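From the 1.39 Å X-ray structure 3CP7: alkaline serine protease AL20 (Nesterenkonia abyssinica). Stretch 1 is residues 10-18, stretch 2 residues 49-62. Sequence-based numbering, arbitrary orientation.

Stretch 1 (10-18) GKVFFSTNQ
Stretch 2, residues 49-62: GQFARNFVFAPAYD

Residues Gly10 to Thr16 of stretch 1 belong to an extended strand that begins earlier in the chain, and stretch 2 runs beside it in nearly the opposite direction, with strand axes at 160° and 4.5 Å apart at their closest. The contact buries 829 Å², both sides summed.

Along stretch 2, Gln50 (phi/psi -134/-180, chi1 p, chi2 t) points toward stretch 1 and reaches Asn17 through solvent: one water accepts from Gln50 NE2 at 2.7 Å and from Asn17 N at 2.9 Å. Phe51 (-74/151, chi1 m) turns away. Ala52 (-61/152) sets its CB 3.5 Å from Phe14 CD1; the Phe14 side chain (chi1 p, chi2 96°) leaves sideways and its end leads away.

Arg53 (-109/150) begins the pairing. Ser15 N donates to Arg53 O and Arg53 N to Ser15 O, both at 2.8 Å, with N-H...O angles of 161° and 170°. The Arg53 side chain (chi1 m, chi2 t, chi3 -95°, chi4 103°) folds so that one guanidinium face lies against Thr16 CA, while NH2 donates to Asn17 OD1 at 2.8 Å near the guanidinium plane. Asn17 meets it with chi1 m.

At Asn54 (52/43, chi1 m) the chain turns a corner, and the register shifts by one between Phe13 and Ser15, a beta bulge. A second water donates to Ser15 OG at 2.7 Å and accepts from Asn54 ND2 at 2.8 Å, joining the two side chains at this corner.

Phe55 (-66/122, chi1 t, chi2 109°) presents a ring face to Val12, whose CG1 (chi1 t) lies 3.5 Å from Phe55 CE1. Val56 (-132/141, chi1 t) pairs with Phe13 by Phe13 N to Val56 O, 3.0 Å, and Val56 N to Phe13 O, 2.9 Å. Phe57 (-118/130, chi1 t, chi2 -114°) faces Val12 in a non-hydrogen-bonded pair, CA to CA 4.7 Å; its CE2 comes within 3.4 Å of Gly10 CA. An ideal CB on Gly10 would lie 2.6 Å from Phe57 CE2 and 2.5 Å from Ala58 O, so the close approach depends on glycine.

Ala58 (-119/94) makes the last hydrogen-bonded pair of the ladder: Lys11 N to Ala58 O is 3.1 Å, and Ala58 N to Lys11 O 2.8 Å; Pro59 then pairs with Gly10 without hydrogen bonds, Gly10 CA to Pro59 CA 4.0 Å. A type II turn through Pro59 (-61/137) and Ala60 (59/28) then brings back Tyr61 (-49/137, chi1 t, chi2 -87°). Extended Lys11 (chi1 to chi3 t, chi4 p) lays CD over the Tyr61 ring, 3.6 Å from Tyr61 CD1, and Phe13 CZ (chi1 m, chi2 82°) approaches Tyr61 CE2 at 3.7 Å, the ring planes oblique at 59°.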

# COMPACT_ATOMS: atom_id res chain seq x y z
N GLY A 10 -14.84 -16.10 5.72
CA GLY A 10 -13.94 -17.24 5.81
C GLY A 10 -12.86 -17.07 6.84
O GLY A 10 -12.70 -15.99 7.43
N LYS A 11 -12.09 -18.15 7.03
CA LYS A 11 -11.02 -18.20 8.01
C LYS A 11 -9.70 -17.91 7.30
O LYS A 11 -9.55 -18.25 6.11
CB LYS A 11 -10.99 -19.58 8.68
CG LYS A 11 -9.96 -19.74 9.79
CD LYS A 11 -10.07 -21.12 10.39
CE LYS A 11 -9.04 -21.35 11.48
NZ LYS A 11 -9.37 -20.69 12.77
N VAL A 12 -8.77 -17.26 8.00
CA VAL A 12 -7.46 -16.93 7.45
C VAL A 12 -6.38 -17.68 8.24
O VAL A 12 -6.47 -17.77 9.47
CB VAL A 12 -7.20 -15.40 7.53
CG1 VAL A 12 -5.76 -15.08 7.24
CG2 VAL A 12 -8.10 -14.65 6.56
N PHE A 13 -5.40 -18.23 7.53
CA PHE A 13 -4.19 -18.78 8.13
C PHE A 13 -3.02 -17.99 7.60
O PHE A 13 -2.99 -17.62 6.43
CB PHE A 13 -4.00 -20.26 7.75
CG PHE A 13 -5.13 -21.16 8.17
CD1 PHE A 13 -6.28 -21.25 7.38
CD2 PHE A 13 -5.05 -21.92 9.32
CE1 PHE A 13 -7.32 -22.08 7.75
CE2 PHE A 13 -6.10 -22.76 9.70
CZ PHE A 13 -7.22 -22.85 8.91
N PHE A 14 -2.04 -17.71 8.45
CA PHE A 14 -0.80 -17.08 7.99
C PHE A 14 0.34 -17.38 8.94
O PHE A 14 0.12 -17.88 10.04
CB PHE A 14 -0.99 -15.56 7.79
CG PHE A 14 -1.20 -14.77 9.07
CD1 PHE A 14 -0.12 -14.15 9.69
CD2 PHE A 14 -2.46 -14.63 9.62
CE1 PHE A 14 -0.30 -13.42 10.86
CE2 PHE A 14 -2.64 -13.89 10.79
CZ PHE A 14 -1.56 -13.29 11.41
N SER A 15 1.56 -17.06 8.51
CA SER A 15 2.74 -17.27 9.34
C SER A 15 3.61 -16.02 9.39
O SER A 15 3.58 -15.21 8.47
CB SER A 15 3.57 -18.45 8.81
OG SER A 15 2.81 -19.64 8.84
N THR A 16 4.35 -15.88 10.48
CA THR A 16 5.36 -14.83 10.61
C THR A 16 6.61 -15.48 11.21
O THR A 16 6.64 -16.69 11.41
CB THR A 16 4.90 -13.68 11.54
OG1 THR A 16 4.90 -14.15 12.90
CG2 THR A 16 3.51 -13.19 11.17
N ASN A 17 7.64 -14.68 11.48
CA ASN A 17 8.82 -15.16 12.20
C ASN A 17 8.47 -15.69 13.60
O ASN A 17 9.24 -16.46 14.18
CB ASN A 17 9.87 -14.05 12.32
CG ASN A 17 10.57 -13.75 11.00
OD1 ASN A 17 10.51 -14.54 10.05
ND2 ASN A 17 11.24 -12.61 10.94
N GLN A 18 7.32 -15.27 14.13
CA GLN A 18 6.88 -15.66 15.47
C GLN A 18 6.03 -16.94 15.48
O GLN A 18 5.65 -17.43 16.55
CB GLN A 18 6.12 -14.50 16.12
CG GLN A 18 5.98 -14.58 17.65
CD GLN A 18 7.19 -14.03 18.42
OE1 GLN A 18 7.12 -13.86 19.64
NE2 GLN A 18 8.29 -13.74 17.71
N GLY A 49 8.01 -3.83 10.92
CA GLY A 49 7.87 -5.24 10.59
C GLY A 49 7.73 -5.51 9.10
O GLY A 49 8.05 -4.66 8.28
N GLN A 50 7.24 -6.70 8.77
CA GLN A 50 7.11 -7.12 7.37
C GLN A 50 5.75 -7.77 7.10
O GLN A 50 4.93 -7.87 8.00
CB GLN A 50 8.24 -8.07 6.98
CG GLN A 50 8.29 -9.36 7.78
CD GLN A 50 9.54 -10.19 7.50
OE1 GLN A 50 10.33 -9.88 6.61
NE2 GLN A 50 9.72 -11.26 8.27
N PHE A 51 5.52 -8.20 5.86
CA PHE A 51 4.26 -8.84 5.51
C PHE A 51 4.16 -10.26 6.06
O PHE A 51 5.18 -10.94 6.24
CB PHE A 51 4.03 -8.86 3.99
CG PHE A 51 3.73 -7.50 3.42
CD1 PHE A 51 4.76 -6.63 3.06
CD2 PHE A 51 2.42 -7.09 3.27
CE1 PHE A 51 4.49 -5.37 2.54
CE2 PHE A 51 2.13 -5.83 2.74
CZ PHE A 51 3.16 -4.97 2.37
N ALA A 52 2.94 -10.70 6.33
CA ALA A 52 2.66 -12.08 6.69
C ALA A 52 3.07 -12.99 5.53
O ALA A 52 3.07 -12.58 4.37
CB ALA A 52 1.17 -12.24 7.00
N ARG A 53 3.42 -14.22 5.87
CA ARG A 53 3.77 -15.21 4.87
C ARG A 53 2.69 -16.26 4.78
O ARG A 53 2.00 -16.53 5.76
CB ARG A 53 5.12 -15.85 5.21
CG ARG A 53 6.29 -14.89 5.03
CD ARG A 53 7.62 -15.58 5.28
NE ARG A 53 8.09 -15.40 6.65
CZ ARG A 53 8.02 -16.32 7.61
NH1 ARG A 53 7.49 -17.52 7.38
NH2 ARG A 53 8.49 -16.04 8.82
N ASN A 54 2.52 -16.82 3.59
CA ASN A 54 1.57 -17.91 3.36
C ASN A 54 0.15 -17.61 3.84
O ASN A 54 -0.51 -18.46 4.45
CB ASN A 54 2.11 -19.21 3.94
CG ASN A 54 3.42 -19.62 3.30
OD1 ASN A 54 3.65 -19.36 2.12
ND2 ASN A 54 4.28 -20.25 4.08
N PHE A 55 -0.29 -16.39 3.55
CA PHE A 55 -1.66 -15.97 3.83
C PHE A 55 -2.61 -16.78 2.96
O PHE A 55 -2.52 -16.76 1.73
CB PHE A 55 -1.80 -14.47 3.56
CG PHE A 55 -3.15 -13.88 3.91
CD1 PHE A 55 -3.28 -13.03 5.00
CD2 PHE A 55 -4.26 -14.12 3.11
CE1 PHE A 55 -4.51 -12.45 5.32
CE2 PHE A 55 -5.50 -13.55 3.41
CZ PHE A 55 -5.62 -12.71 4.53
N VAL A 56 -3.53 -17.47 3.62
CA VAL A 56 -4.50 -18.31 2.94
C VAL A 56 -5.91 -18.03 3.48
O VAL A 56 -6.08 -17.85 4.68
CB VAL A 56 -4.13 -19.82 3.13
CG1 VAL A 56 -5.28 -20.72 2.80
CG2 VAL A 56 -2.92 -20.18 2.30
N PHE A 57 -6.89 -18.03 2.58
CA PHE A 57 -8.27 -17.73 2.91
C PHE A 57 -9.14 -18.95 2.61
O PHE A 57 -9.04 -19.51 1.52
CB PHE A 57 -8.76 -16.54 2.08
CG PHE A 57 -10.22 -16.19 2.30
CD1 PHE A 57 -11.14 -16.34 1.26
CD2 PHE A 57 -10.67 -15.69 3.52
CE1 PHE A 57 -12.48 -15.99 1.45
CE2 PHE A 57 -12.00 -15.34 3.71
CZ PHE A 57 -12.91 -15.52 2.67
N ALA A 58 -9.96 -19.34 3.58
CA ALA A 58 -10.83 -20.51 3.45
C ALA A 58 -12.29 -20.10 3.57
O ALA A 58 -12.82 -19.99 4.68
CB ALA A 58 -10.48 -21.55 4.53
N PRO A 59 -12.95 -19.86 2.42
CA PRO A 59 -14.36 -19.46 2.46
C PRO A 59 -15.24 -20.51 3.12
O PRO A 59 -15.07 -21.71 2.85
CB PRO A 59 -14.75 -19.31 0.98
CG PRO A 59 -13.49 -19.37 0.21
CD PRO A 59 -12.41 -19.94 1.06
N ALA A 60 -16.16 -20.08 3.97
CA ALA A 60 -17.15 -20.99 4.58
C ALA A 60 -16.50 -22.12 5.39
O ALA A 60 -17.09 -23.20 5.53
CB ALA A 60 -18.11 -21.56 3.50
N TYR A 61 -15.32 -21.87 5.93
CA TYR A 61 -14.65 -22.83 6.81
C TYR A 61 -15.61 -23.31 7.90
O TYR A 61 -16.36 -22.52 8.48
CB TYR A 61 -13.43 -22.16 7.45
CG TYR A 61 -12.50 -23.10 8.19
CD1 TYR A 61 -12.72 -23.43 9.52
CD2 TYR A 61 -11.38 -23.63 7.55
CE1 TYR A 61 -11.88 -24.30 10.20
CE2 TYR A 61 -10.52 -24.49 8.22
CZ TYR A 61 -10.78 -24.81 9.55
OH TYR A 61 -9.92 -25.67 10.21
N ASP A 62 -15.59 -24.62 8.17
CA ASP A 62 -16.48 -25.24 9.16
C ASP A 62 -15.86 -26.56 9.57
O ASP A 62 -16.04 -27.57 8.88
CB ASP A 62 -17.87 -25.47 8.55
CG ASP A 62 -18.86 -26.09 9.53
OD1 ASP A 62 -18.48 -26.43 10.67
OD2 ASP A 62 -20.04 -26.24 9.15
O HOH W 1 3.61 -21.03 6.70
O HOH W 2 7.93 -12.24 10.00